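Local coordinates for protein type II restriction enzyme NgoMIV (Neisseria gonorrhoeae, PDB 1FIU) that recognises the double-stranded DNA sequence 5'-GCCGGC-3' and, working as a magnesium-dependent homotetramer, cleaves it after the first G, at residues F41-G46 / P223-I228; H86-D91 / V143-I148; A245-E250 / D276-P281. One frame throughout, in Å; residues are numbered along the deposited sequence.

Contact 1: F41-G46 / P223-I228; sequences FNIAKG and PTPSRI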
ATOM      1  N   PHE I  41      12.220  28.413  19.033  1.00 22.96           N
ATOM      2  CA  PHE I  41      13.223  28.989  19.928  1.00 22.41           C
ATOM      3  C   PHE I  41      12.767  28.946  21.383  1.00 22.21           C
ATOM      4  O   PHE I  41      13.494  28.465  22.251  1.00 20.63           O
ATOM      5  CB  PHE I  41      13.479  30.453  19.518  1.00 24.17           C
ATOM      6  CG  PHE I  41      14.468  31.170  20.400  1.00 24.03           C
ATOM      7  CD1 PHE I  41      15.798  31.294  20.009  1.00 23.73           C
ATOM      8  CD2 PHE I  41      14.065  31.716  21.621  1.00 29.38           C
ATOM      9  CE1 PHE I  41      16.722  31.957  20.824  1.00 26.66           C
ATOM     10  CE2 PHE I  41      14.984  32.377  22.447  1.00 29.40           C
ATOM     11  CZ  PHE I  41      16.312  32.497  22.040  1.00 25.22           C
ATOM     12  N   ASN I  42      11.563  29.452  21.651  1.00 22.57           N
ATOM     13  CA  ASN I  42      11.046  29.474  23.017  1.00 23.01           C
ATOM     14  C   ASN I  42      10.690  28.116  23.603  1.00 20.56           C
ATOM     15  O   ASN I  42      10.896  27.876  24.801  1.00 21.42           O
ATOM     16  CB  ASN I  42       9.833  30.403  23.127  1.00 25.90           C
ATOM     17  CG  ASN I  42      10.207  31.846  22.908  1.00 29.67           C
ATOM     18  OD1 ASN I  42      11.249  32.294  23.384  1.00 27.71           O
ATOM     19  ND2 ASN I  42       9.367  32.583  22.193  1.00 32.17           N
ATOM     20  N   ILE I  43      10.137  27.231  22.779  1.00 23.09           N
ATOM     21  CA  ILE I  43       9.787  25.904  23.269  1.00 21.08           C
ATOM     22  C   ILE I  43      11.071  25.157  23.643  1.00 20.50           C
ATOM     23  O   ILE I  43      11.172  24.597  24.727  1.00 22.79           O
ATOM     24  CB  ILE I  43       8.986  25.084  22.209  1.00 22.22           C
ATOM     25  CG1 ILE I  43       7.591  25.699  22.012  1.00 24.52           C
ATOM     26  CG2 ILE I  43       8.822  23.635  22.684  1.00 21.36           C
ATOM     27  CD1 ILE I  43       6.856  25.103  20.823  1.00 23.33           C
ATOM     28  N   ALA I  44      12.057  25.171  22.757  1.00 20.65           N
ATOM     29  CA  ALA I  44      13.316  24.478  23.020  1.00 23.96           C
ATOM     30  C   ALA I  44      14.028  25.002  24.275  1.00 23.72           C
ATOM     31  O   ALA I  44      14.620  24.239  25.039  1.00 24.25           O
ATOM     32  CB  ALA I  44      14.216  24.601  21.843  1.00 19.41           C
ATOM     33  N   LYS I  45      13.980  26.312  24.462  1.00 24.08           N
ATOM     34  CA  LYS I  45      14.602  26.935  25.624  1.00 25.66           C
ATOM     35  C   LYS I  45      13.901  26.486  26.901  1.00 22.70           C
ATOM     36  O   LYS I  45      14.558  26.171  27.903  1.00 23.29           O
ATOM     37  CB  LYS I  45      14.494  28.448  25.505  1.00 29.12           C
ATOM     38  CG  LYS I  45      15.353  29.197  26.486  1.00 35.90           C
ATOM     39  CD  LYS I  45      16.686  29.498  25.848  1.00 41.05           C
ATOM     40  CE  LYS I  45      17.348  30.688  26.512  1.00 40.99           C
ATOM     41  NZ  LYS I  45      18.535  31.109  25.735  1.00 40.29           N
ATOM     42  N   GLY I  46      12.568  26.486  26.865  1.00 19.80           N
ATOM     43  CA  GLY I  46      11.805  26.055  28.022  1.00 22.48           C
ATOM     44  C   GLY I  46      12.124  24.602  28.375  1.00 21.49           C
ATOM     45  O   GLY I  46      12.302  24.246  29.547  1.00 21.79           O
ATOM     46  N   PRO I 223      11.415  20.070  18.800  1.00 18.57           N
ATOM     47  CA  PRO I 223      10.567  20.747  19.788  1.00 17.92           C
ATOM     48  C   PRO I 223       9.148  21.149  19.378  1.00 16.81           C
ATOM     49  O   PRO I 223       8.260  21.262  20.232  1.00 20.32           O
ATOM     50  CB  PRO I 223      11.409  21.979  20.177  1.00 16.24           C
ATOM     51  CG  PRO I 223      12.113  22.304  18.910  1.00 19.80           C
ATOM     52  CD  PRO I 223      12.548  20.919  18.393  1.00 19.77           C
ATOM     53  N   THR I 224       8.916  21.352  18.088  1.00 17.01           N
ATOM     54  CA  THR I 224       7.593  21.813  17.678  1.00 18.27           C
ATOM     55  C   THR I 224       6.549  20.774  17.291  1.00 19.02           C
ATOM     56  O   THR I 224       6.826  19.867  16.513  1.00 21.29           O
ATOM     57  CB  THR I 224       7.689  22.838  16.511  1.00 18.60           C
ATOM     58  OG1 THR I 224       8.181  22.208  15.318  1.00 18.75           O
ATOM     59  CG2 THR I 224       8.616  23.987  16.898  1.00 23.24           C
ATOM     60  N   PRO I 225       5.332  20.898  17.841  1.00 17.77           N
ATOM     61  CA  PRO I 225       4.269  19.949  17.502  1.00 17.45           C
ATOM     62  C   PRO I 225       4.011  19.900  15.998  1.00 19.67           C
ATOM     63  O   PRO I 225       3.720  18.831  15.448  1.00 18.55           O
ATOM     64  CB  PRO I 225       3.049  20.496  18.270  1.00 21.16           C
ATOM     65  CG  PRO I 225       3.699  21.018  19.539  1.00 17.77           C
ATOM     66  CD  PRO I 225       4.939  21.731  19.002  1.00 19.61           C
ATOM     67  N   SER I 226       4.108  21.048  15.320  1.00 20.02           N
ATOM     68  CA  SER I 226       3.854  21.067  13.880  1.00 20.20           C
ATOM     69  C   SER I 226       4.830  20.173  13.126  1.00 20.18           C
ATOM     70  O   SER I 226       4.410  19.389  12.277  1.00 19.86           O
ATOM     71  CB  SER I 226       3.911  22.504  13.317  1.00 21.85           C
ATOM     72  OG  SER I 226       5.188  23.071  13.483  1.00 22.14           O
ATOM     73  N   ARG I 227       6.121  20.271  13.432  1.00 19.15           N
ATOM     74  CA  ARG I 227       7.095  19.437  12.733  1.00 18.26           C
ATOM     75  C   ARG I 227       6.973  17.974  13.156  1.00 16.54           C
ATOM     76  O   ARG I 227       7.101  17.070  12.323  1.00 17.75           O
ATOM     77  CB  ARG I 227       8.505  19.989  12.957  1.00 18.58           C
ATOM     78  CG  ARG I 227       8.850  21.066  11.916  1.00 19.40           C
ATOM     79  CD  ARG I 227      10.042  21.927  12.302  1.00 19.50           C
ATOM     80  NE  ARG I 227      10.408  22.764  11.171  1.00 19.49           N
ATOM     81  CZ  ARG I 227      11.051  23.926  11.260  1.00 23.98           C
ATOM     82  NH1 ARG I 227      11.411  24.417  12.437  1.00 23.78           N
ATOM     83  NH2 ARG I 227      11.350  24.590  10.160  1.00 20.21           N
ATOM     84  N   ILE I 228       6.696  17.733  14.429  1.00 16.27           N
ATOM     85  CA  ILE I 228       6.497  16.356  14.884  1.00 14.49           C
ATOM     86  C   ILE I 228       5.313  15.745  14.100  1.00 18.82           C
ATOM     87  O   ILE I 228       5.367  14.568  13.668  1.00 17.66           O
ATOM     88  CB  ILE I 228       6.142  16.316  16.389  1.00 17.59           C
ATOM     89  CG1 ILE I 228       7.337  16.791  17.217  1.00 17.11           C
ATOM     90  CG2 ILE I 228       5.667  14.897  16.799  1.00 15.08           C
ATOM     91  CD1 ILE I 228       6.947  17.147  18.634  1.00 17.78           C
TER

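Contact 2: H86-D91 / V143-I148; sequences HIRPGD and VTRNLI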
ATOM      1  N   HIS I  86      10.693 -10.333  32.464  1.00 24.16           N
ATOM      2  CA  HIS I  86       9.572 -11.113  32.996  1.00 22.19           C
ATOM      3  C   HIS I  86       8.271 -10.908  32.228  1.00 23.60           C
ATOM      4  O   HIS I  86       7.364 -11.736  32.316  1.00 25.53           O
ATOM      5  CB  HIS I  86       9.343 -10.807  34.492  1.00 23.51           C
ATOM      6  CG  HIS I  86       9.006  -9.380  34.778  1.00 22.40           C
ATOM      7  ND1 HIS I  86       9.855  -8.341  34.460  1.00 25.53           N
ATOM      8  CD2 HIS I  86       7.916  -8.816  35.352  1.00 24.05           C
ATOM      9  CE1 HIS I  86       9.304  -7.198  34.824  1.00 26.79           C
ATOM     10  NE2 HIS I  86       8.128  -7.457  35.369  1.00 25.58           N
ATOM     11  N   ILE I  87       8.147  -9.805  31.493  1.00 20.91           N
ATOM     12  CA  ILE I  87       6.930  -9.620  30.719  1.00 23.74           C
ATOM     13  C   ILE I  87       7.176  -9.862  29.226  1.00 18.53           C
ATOM     14  O   ILE I  87       6.224 -10.006  28.456  1.00 20.61           O
ATOM     15  CB  ILE I  87       6.288  -8.227  30.915  1.00 29.45           C
ATOM     16  CG1 ILE I  87       7.247  -7.135  30.475  1.00 26.25           C
ATOM     17  CG2 ILE I  87       5.846  -8.054  32.392  1.00 28.23           C
ATOM     18  CD1 ILE I  87       6.604  -5.742  30.493  1.00 30.88           C
ATOM     19  N   ARG I  88       8.452  -9.914  28.826  1.00 18.53           N
ATOM     20  CA  ARG I  88       8.827 -10.169  27.426  1.00 16.79           C
ATOM     21  C   ARG I  88      10.216 -10.818  27.403  1.00 17.46           C
ATOM     22  O   ARG I  88      11.228 -10.215  27.036  1.00 17.52           O
ATOM     23  CB  ARG I  88       8.832  -8.864  26.609  1.00 18.76           C
ATOM     24  CG  ARG I  88       8.756  -9.087  25.073  1.00 20.27           C
ATOM     25  CD  ARG I  88       7.432  -9.737  24.618  1.00 17.24           C
ATOM     26  NE  ARG I  88       7.171  -9.513  23.187  1.00 16.68           N
ATOM     27  CZ  ARG I  88       7.649 -10.255  22.180  1.00 17.73           C
ATOM     28  NH1 ARG I  88       8.430 -11.313  22.427  1.00 17.50           N
ATOM     29  NH2 ARG I  88       7.366  -9.922  20.925  1.00 17.14           N
ATOM     30  N   PRO I  89      10.270 -12.080  27.812  1.00 18.45           N
ATOM     31  CA  PRO I  89      11.522 -12.827  27.853  1.00 18.28           C
ATOM     32  C   PRO I  89      12.173 -13.052  26.495  1.00 20.13           C
ATOM     33  O   PRO I  89      11.500 -13.036  25.459  1.00 20.54           O
ATOM     34  CB  PRO I  89      11.120 -14.135  28.539  1.00 19.46           C
ATOM     35  CG  PRO I  89       9.687 -14.290  28.220  1.00 18.35           C
ATOM     36  CD  PRO I  89       9.148 -12.879  28.338  1.00 18.55           C
ATOM     37  N   GLY I  90      13.495 -13.234  26.503  1.00 18.26           N
ATOM     38  CA  GLY I  90      14.197 -13.491  25.253  1.00 17.62           C
ATOM     39  C   GLY I  90      15.657 -13.110  25.349  1.00 18.56           C
ATOM     40  O   GLY I  90      16.062 -12.450  26.312  1.00 19.08           O
ATOM     41  N   ASP I  91      16.446 -13.524  24.360  1.00 18.09           N
ATOM     42  CA  ASP I  91      17.865 -13.201  24.293  1.00 19.51           C
ATOM     43  C   ASP I  91      17.869 -12.022  23.318  1.00 17.75           C
ATOM     44  O   ASP I  91      17.956 -12.208  22.113  1.00 17.77           O
ATOM     45  CB  ASP I  91      18.621 -14.405  23.709  1.00 22.11           C
ATOM     46  CG  ASP I  91      20.113 -14.157  23.584  1.00 27.16           C
ATOM     47  OD1 ASP I  91      20.587 -13.079  23.997  1.00 28.13           O
ATOM     48  OD2 ASP I  91      20.812 -15.055  23.068  1.00 32.10           O
ATOM     49  N   VAL I 143      16.341  -3.797  17.228  1.00 16.93           N
ATOM     50  CA  VAL I 143      16.277  -4.703  18.376  1.00 14.08           C
ATOM     51  C   VAL I 143      16.035  -6.057  17.721  1.00 16.48           C
ATOM     52  O   VAL I 143      15.198  -6.172  16.838  1.00 15.47           O
ATOM     53  CB  VAL I 143      15.107  -4.411  19.333  1.00 15.33           C
ATOM     54  CG1 VAL I 143      15.155  -5.372  20.541  1.00 16.80           C
ATOM     55  CG2 VAL I 143      15.198  -2.966  19.825  1.00 16.30           C
ATOM     56  N   THR I 144      16.805  -7.071  18.125  1.00 15.89           N
ATOM     57  CA  THR I 144      16.659  -8.408  17.551  1.00 17.00           C
ATOM     58  C   THR I 144      16.518  -9.454  18.647  1.00 15.67           C
ATOM     59  O   THR I 144      16.913  -9.217  19.797  1.00 16.87           O
ATOM     60  CB  THR I 144      17.876  -8.760  16.665  1.00 18.32           C
ATOM     61  OG1 THR I 144      19.065  -8.743  17.462  1.00 20.96           O
ATOM     62  CG2 THR I 144      18.037  -7.716  15.548  1.00 18.35           C
ATOM     63  N   ARG I 145      15.940 -10.603  18.286  1.00 16.03           N
ATOM     64  CA  ARG I 145      15.744 -11.716  19.226  1.00 16.44           C
ATOM     65  C   ARG I 145      16.482 -12.936  18.687  1.00 18.38           C
ATOM     66  O   ARG I 145      16.246 -13.355  17.564  1.00 18.46           O
ATOM     67  CB  ARG I 145      14.256 -12.086  19.356  1.00 16.60           C
ATOM     68  CG  ARG I 145      13.986 -13.019  20.545  1.00 16.52           C
ATOM     69  CD  ARG I 145      12.545 -13.440  20.644  1.00 17.85           C
ATOM     70  NE  ARG I 145      12.345 -14.340  21.779  1.00 16.93           N
ATOM     71  CZ  ARG I 145      11.156 -14.739  22.217  1.00 17.96           C
ATOM     72  NH1 ARG I 145      10.048 -14.316  21.612  1.00 19.41           N
ATOM     73  NH2 ARG I 145      11.068 -15.560  23.267  1.00 19.99           N
ATOM     74  N   ASN I 146      17.377 -13.494  19.499  1.00 19.35           N
ATOM     75  CA  ASN I 146      18.093 -14.695  19.114  1.00 19.32           C
ATOM     76  C   ASN I 146      17.162 -15.888  19.252  1.00 18.16           C
ATOM     77  O   ASN I 146      16.206 -15.863  20.021  1.00 19.43           O
ATOM     78  CB  ASN I 146      19.318 -14.872  20.011  1.00 21.03           C
ATOM     79  CG  ASN I 146      20.449 -13.937  19.633  1.00 31.10           C
ATOM     80  OD1 ASN I 146      21.323 -13.635  20.456  1.00 38.55           O
ATOM     81  ND2 ASN I 146      20.456 -13.489  18.379  1.00 30.82           N
ATOM     82  N   LEU I 147      17.448 -16.943  18.498  1.00 17.46           N
ATOM     83  CA  LEU I 147      16.601 -18.126  18.514  1.00 17.07           C
ATOM     84  C   LEU I 147      16.773 -18.941  19.780  1.00 21.41           C
ATOM     85  O   LEU I 147      17.718 -18.727  20.537  1.00 22.17           O
ATOM     86  CB  LEU I 147      16.880 -18.942  17.266  1.00 15.91           C
ATOM     87  CG  LEU I 147      16.788 -18.092  15.991  1.00 18.06           C
ATOM     88  CD1 LEU I 147      16.964 -18.992  14.790  1.00 21.80           C
ATOM     89  CD2 LEU I 147      15.423 -17.367  15.894  1.00 19.09           C
ATOM     90  N   ILE I 148      15.855 -19.872  20.013  1.00 18.79           N
ATOM     91  CA  ILE I 148      15.883 -20.642  21.237  1.00 21.65           C
ATOM     92  C   ILE I 148      16.016 -22.145  21.069  1.00 21.77           C
ATOM     93  O   ILE I 148      15.616 -22.731  20.050  1.00 20.42           O
ATOM     94  CB  ILE I 148      14.643 -20.334  22.067  1.00 25.84           C
ATOM     95  CG1 ILE I 148      13.404 -20.944  21.415  1.00 22.92           C
ATOM     96  CG2 ILE I 148      14.488 -18.818  22.177  1.00 24.40           C
ATOM     97  CD1 ILE I 148      12.098 -20.684  22.153  1.00 24.33           C
TER
HETATM   98  O   HOH W   1      15.089 -15.435  22.605  1.00 17.18           O
HETATM   99  O   HOH W   2      19.154 -17.806  22.513  1.00 48.50           O

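Contact 3: A245-E250 / D276-P281; sequences ALYELE and DISDLP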
ATOM      1  N   ALA I 245      11.396  14.326  25.332  1.00 17.03           N
ATOM      2  CA  ALA I 245      11.069  15.035  26.575  1.00 17.28           C
ATOM      3  C   ALA I 245       9.622  15.491  26.515  1.00 21.06           C
ATOM      4  O   ALA I 245       9.309  16.683  26.560  1.00 21.25           O
ATOM      5  CB  ALA I 245      12.012  16.238  26.735  1.00 20.38           C
ATOM      6  N   LEU I 246       8.722  14.528  26.461  1.00 17.50           N
ATOM      7  CA  LEU I 246       7.322  14.857  26.309  1.00 18.15           C
ATOM      8  C   LEU I 246       6.697  15.681  27.429  1.00 20.68           C
ATOM      9  O   LEU I 246       5.944  16.615  27.147  1.00 21.60           O
ATOM     10  CB  LEU I 246       6.499  13.575  26.112  1.00 17.90           C
ATOM     11  CG  LEU I 246       5.085  13.859  25.576  1.00 20.92           C
ATOM     12  CD1 LEU I 246       5.110  14.046  24.060  1.00 22.02           C
ATOM     13  CD2 LEU I 246       4.167  12.725  25.936  1.00 20.61           C
ATOM     14  N   TYR I 247       6.996  15.316  28.675  1.00 20.35           N
ATOM     15  CA  TYR I 247       6.438  16.008  29.836  1.00 22.72           C
ATOM     16  C   TYR I 247       6.844  17.475  29.838  1.00 24.37           C
ATOM     17  O   TYR I 247       6.020  18.354  30.125  1.00 23.71           O
ATOM     18  CB  TYR I 247       6.919  15.342  31.123  1.00 22.31           C
ATOM     19  CG  TYR I 247       6.690  13.836  31.154  1.00 22.00           C
ATOM     20  CD1 TYR I 247       7.571  13.001  31.846  1.00 23.28           C
ATOM     21  CD2 TYR I 247       5.626  13.258  30.459  1.00 24.23           C
ATOM     22  CE1 TYR I 247       7.407  11.617  31.837  1.00 24.02           C
ATOM     23  CE2 TYR I 247       5.446  11.865  30.441  1.00 23.73           C
ATOM     24  CZ  TYR I 247       6.348  11.057  31.130  1.00 24.35           C
ATOM     25  OH  TYR I 247       6.221   9.684  31.090  1.00 23.66           O
ATOM     26  N   GLU I 248       8.105  17.727  29.518  1.00 23.47           N
ATOM     27  CA  GLU I 248       8.633  19.084  29.487  1.00 24.06           C
ATOM     28  C   GLU I 248       8.027  19.881  28.333  1.00 23.80           C
ATOM     29  O   GLU I 248       7.719  21.074  28.489  1.00 20.38           O
ATOM     30  CB  GLU I 248      10.154  19.047  29.396  1.00 19.30           C
ATOM     31  CG  GLU I 248      10.831  18.383  30.599  1.00 22.04           C
ATOM     32  CD  GLU I 248      10.765  16.849  30.606  1.00 26.05           C
ATOM     33  OE1 GLU I 248      10.232  16.240  29.644  1.00 22.88           O
ATOM     34  OE2 GLU I 248      11.263  16.256  31.590  1.00 24.84           O
ATOM     35  N   LEU I 249       7.845  19.233  27.175  1.00 20.60           N
ATOM     36  CA  LEU I 249       7.216  19.882  26.033  1.00 19.00           C
ATOM     37  C   LEU I 249       5.795  20.298  26.427  1.00 23.60           C
ATOM     38  O   LEU I 249       5.368  21.423  26.151  1.00 25.05           O
ATOM     39  CB  LEU I 249       7.132  18.924  24.833  1.00 20.19           C
ATOM     40  CG  LEU I 249       6.288  19.353  23.625  1.00 17.62           C
ATOM     41  CD1 LEU I 249       6.708  20.720  23.067  1.00 18.24           C
ATOM     42  CD2 LEU I 249       6.484  18.285  22.540  1.00 22.14           C
ATOM     43  N   GLU I 250       5.068  19.385  27.066  1.00 21.46           N
ATOM     44  CA  GLU I 250       3.694  19.672  27.483  1.00 22.38           C
ATOM     45  C   GLU I 250       3.661  20.836  28.471  1.00 24.33           C
ATOM     46  O   GLU I 250       2.806  21.723  28.358  1.00 24.25           O
ATOM     47  CB  GLU I 250       3.050  18.441  28.133  1.00 22.02           C
ATOM     48  CG  GLU I 250       1.589  18.639  28.514  1.00 25.55           C
ATOM     49  CD  GLU I 250       0.988  17.423  29.220  1.00 29.15           C
ATOM     50  OE1 GLU I 250       1.718  16.704  29.940  1.00 33.22           O
ATOM     51  OE2 GLU I 250      -0.228  17.197  29.063  1.00 34.37           O
ATOM     52  N   ASP I 276       5.973   9.487  25.251  1.00 14.27           N
ATOM     53  CA  ASP I 276       7.251   9.923  25.804  1.00 17.42           C
ATOM     54  C   ASP I 276       8.301   8.829  25.575  1.00 17.82           C
ATOM     55  O   ASP I 276       7.942   7.658  25.430  1.00 18.02           O
ATOM     56  CB  ASP I 276       7.141  10.127  27.316  1.00 19.99           C
ATOM     57  CG  ASP I 276       8.436  10.625  27.924  1.00 19.47           C
ATOM     58  OD1 ASP I 276       8.876  11.733  27.552  1.00 22.10           O
ATOM     59  OD2 ASP I 276       9.016   9.924  28.765  1.00 19.77           O
ATOM     60  N   ILE I 277       9.578   9.207  25.576  1.00 17.70           N
ATOM     61  CA  ILE I 277      10.666   8.224  25.402  1.00 18.00           C
ATOM     62  C   ILE I 277      10.512   7.084  26.447  1.00 20.94           C
ATOM     63  O   ILE I 277      10.802   5.920  26.150  1.00 17.75           O
ATOM     64  CB  ILE I 277      12.075   8.921  25.554  1.00 22.32           C
ATOM     65  CG1 ILE I 277      13.222   7.917  25.397  1.00 22.32           C
ATOM     66  CG2 ILE I 277      12.190   9.603  26.909  1.00 21.24           C
ATOM     67  CD1 ILE I 277      13.322   7.332  24.047  1.00 22.79           C
ATOM     68  N   SER I 278      10.019   7.403  27.652  1.00 16.73           N
ATOM     69  CA  SER I 278       9.862   6.384  28.700  1.00 18.30           C
ATOM     70  C   SER I 278       8.781   5.334  28.407  1.00 19.25           C
ATOM     71  O   SER I 278       8.723   4.292  29.059  1.00 20.54           O
ATOM     72  CB  SER I 278       9.578   7.046  30.086  1.00 18.51           C
ATOM     73  OG  SER I 278       8.284   7.604  30.152  1.00 19.37           O
ATOM     74  N   ASP I 279       7.918   5.610  27.444  1.00 16.99           N
ATOM     75  CA  ASP I 279       6.866   4.660  27.072  1.00 18.09           C
ATOM     76  C   ASP I 279       7.417   3.604  26.112  1.00 17.93           C
ATOM     77  O   ASP I 279       6.845   2.506  25.966  1.00 17.71           O
ATOM     78  CB  ASP I 279       5.739   5.409  26.364  1.00 18.71           C
ATOM     79  CG  ASP I 279       4.979   6.310  27.302  1.00 22.11           C
ATOM     80  OD1 ASP I 279       4.479   5.767  28.296  1.00 19.13           O
ATOM     81  OD2 ASP I 279       4.893   7.535  27.047  1.00 19.79           O
ATOM     82  N   LEU I 280       8.539   3.921  25.479  1.00 16.57           N
ATOM     83  CA  LEU I 280       9.078   3.015  24.466  1.00 17.55           C
ATOM     84  C   LEU I 280       9.477   1.616  24.928  1.00 17.56           C
ATOM     85  O   LEU I 280       9.064   0.618  24.305  1.00 17.72           O
ATOM     86  CB  LEU I 280      10.238   3.680  23.711  1.00 18.64           C
ATOM     87  CG  LEU I 280      10.818   2.824  22.571  1.00 18.27           C
ATOM     88  CD1 LEU I 280       9.702   2.387  21.601  1.00 17.78           C
ATOM     89  CD2 LEU I 280      11.892   3.618  21.839  1.00 20.24           C
ATOM     90  N   PRO I 281      10.270   1.495  26.008  1.00 18.43           N
ATOM     91  CA  PRO I 281      10.654   0.140  26.449  1.00 18.83           C
ATOM     92  C   PRO I 281       9.448  -0.759  26.706  1.00 19.00           C
ATOM     93  O   PRO I 281       9.409  -1.904  26.246  1.00 19.55           O
ATOM     94  CB  PRO I 281      11.456   0.400  27.720  1.00 20.33           C
ATOM     95  CG  PRO I 281      12.043   1.764  27.483  1.00 18.39           C
ATOM     96  CD  PRO I 281      10.882   2.521  26.871  1.00 16.62           C
TER
HETATM   97  O   HOH W   3       4.480   8.964  29.321  1.00 20.84           O

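Contact 1: F41-G46 / P223-I228
Ala44 of helix 38-50 and Pro223, in the turn that leads into helix 225-232, bring the two backbones together, their CA atoms 5.7 Å apart. Such closeness suits a small side chain facing a compact ring: the CB atoms of Ala44 and Pro223 meet at 4.2 Å. Ile43 adds the larger apolar surface. Its first torsion (chi1 -69°) sets CG1 beside the backbone N, leaving CG2 anti to that N, where it packs 4.0 Å from Pro223 CB. The same methyl, Ile43 CG2, also lies 3.5 Å from Pro223 O, a buried carbonyl oxygen with no polar partner in the model. Farther out, Ile43 CD1 reaches Pro225 CD at 4.3 Å. Helix 225-232 is the helical link of a beta-alpha-beta crossover between parallel strands 215-220 and 240-243, and helix 38-50 packs against its start. Pro225 suits this first turn, where a backbone N-H is not needed for helical bonding. Just before it, Thr224 is the N-cap: its OG1 accepts a weak bond from Arg227 N (3.4 Å), while Glu222 is its stronger polar partner. Arg227 itself forms a salt bridge with Asp34 and weakly bonds a guanine O6 of the bound DNA.

Contact 2: H86-D91 / V143-I148
Arg88 meets Arg145 where the loop ahead of strand 92-96, the outermost strand on this side of the central mixed sheet of the PDDEXK-type fold, runs beside the end of its antiparallel neighbour, strand 141-145. The Arg88 chain bends at its second torsion, whereas that of Arg145 is extended from CG to NE; the two side chains cross at about a right angle. Arg88 NH1 and Arg145 NH1 lie 3.5 Å apart, with the guanidinium planes 66° apart. These like charges are probably tolerated because the chain terminus lies among them: Arg88 forms salt bridges with Val286 OXT of its own chain and Val286 OXT of the second subunit, and Arg145 NH1 donates to Val286 O and Ala285 O of that subunit. Pro89 places its carbonyl O over one face of the Arg145 guanidinium, 3.3 Å above the plane. Gly90 follows with backbone angles that would jam a CB against the preceding carbonyl O, and its CA packs near Arg145 NE. At Asp91 the backbones pair: Asn146 N donates to Asp91 O at 3.0 Å and 178°, continuing the antiparallel pairing of Thr144 with Asn93. The companion link is made by a water, which accepts from Asp91 N and Arg145 NE and donates to Asn146 O. Asp91 OD2 and Asn146 OD1, two acceptors that cannot bond each other, come within 3.0 Å, the carboxylate and amide planes 82° apart. Each oxygen has a donor elsewhere: Asn146 OD1 receives a weak hydrogen bond from Asn93 ND2, and a second water donates to both Asp91 OD2, at 3.3 Å, and Leu147 O, at 2.6 Å.

Contact 3: A245-E250 / D276-P281
Asp276 and Tyr247 are brought together by their first torsions: Asp276 CG stands anti to its backbone N (chi1 -178°), and Tyr247 CG lies beside its own N, anti to the carbonyl carbon (chi1 -52°). Asp276 CG comes to lie 3.8 Å above the phenol ring, offset toward its rim, and the carboxylate stacks there with the planes 23° apart. Asp276 OD1 accepts from Leu246 N at 3.0 Å, met nearly along the C-O bond direction. The N-cap residue of helix 246-256 is Ala245, whose methyl cannot accept a bond; Asp276, at the end of edge strand 274-276, supplies an acceptor to the first turn. Its other oxygen organises its own turn: Asp276 OD2 accepts from Ser278 N (2.9 Å), which makes an Asx turn, and from Ser278 OG (2.8 Å) through the anti lone pair. Asp279 OD2 in turn accepts from Asp276 N, and a water joins Asp279 OD2 to Tyr247 OH. Ser278 OG and Asp279 OD1 also bond Ala165 N and Tyr167 N of the second subunit. With these donors, a helix start and a salt bridge from Arg9 around it, the buried Asp276 carboxylate is probably kept ionised, despite Glu248 nearby.

In the fold
Contacts 1 and 3 are both buried and lie on the same side of the chain's centre, whereas contact 2 is only partly buried, about 36 Å from contact 1 between centres. Leu249 of helix 246-256 joins contacts 1 and 3: its CD1 packs 3.6 Å from Ile43 CG2, extending the apolar packing from one to the other. Contact 1 is held by apolar side chains around one buried carbonyl oxygen, while contact 3 hides a carboxylate among donors. Contacts 2 and 3 sit toward opposite edge strands of the same sheet, 92-96 and 274-276, and both touch the second subunit; contact 2 combines a backbone bond and waters with two arginines gathered round C-terminal residues of both subunits, whereas contact 1 approaches the DNA.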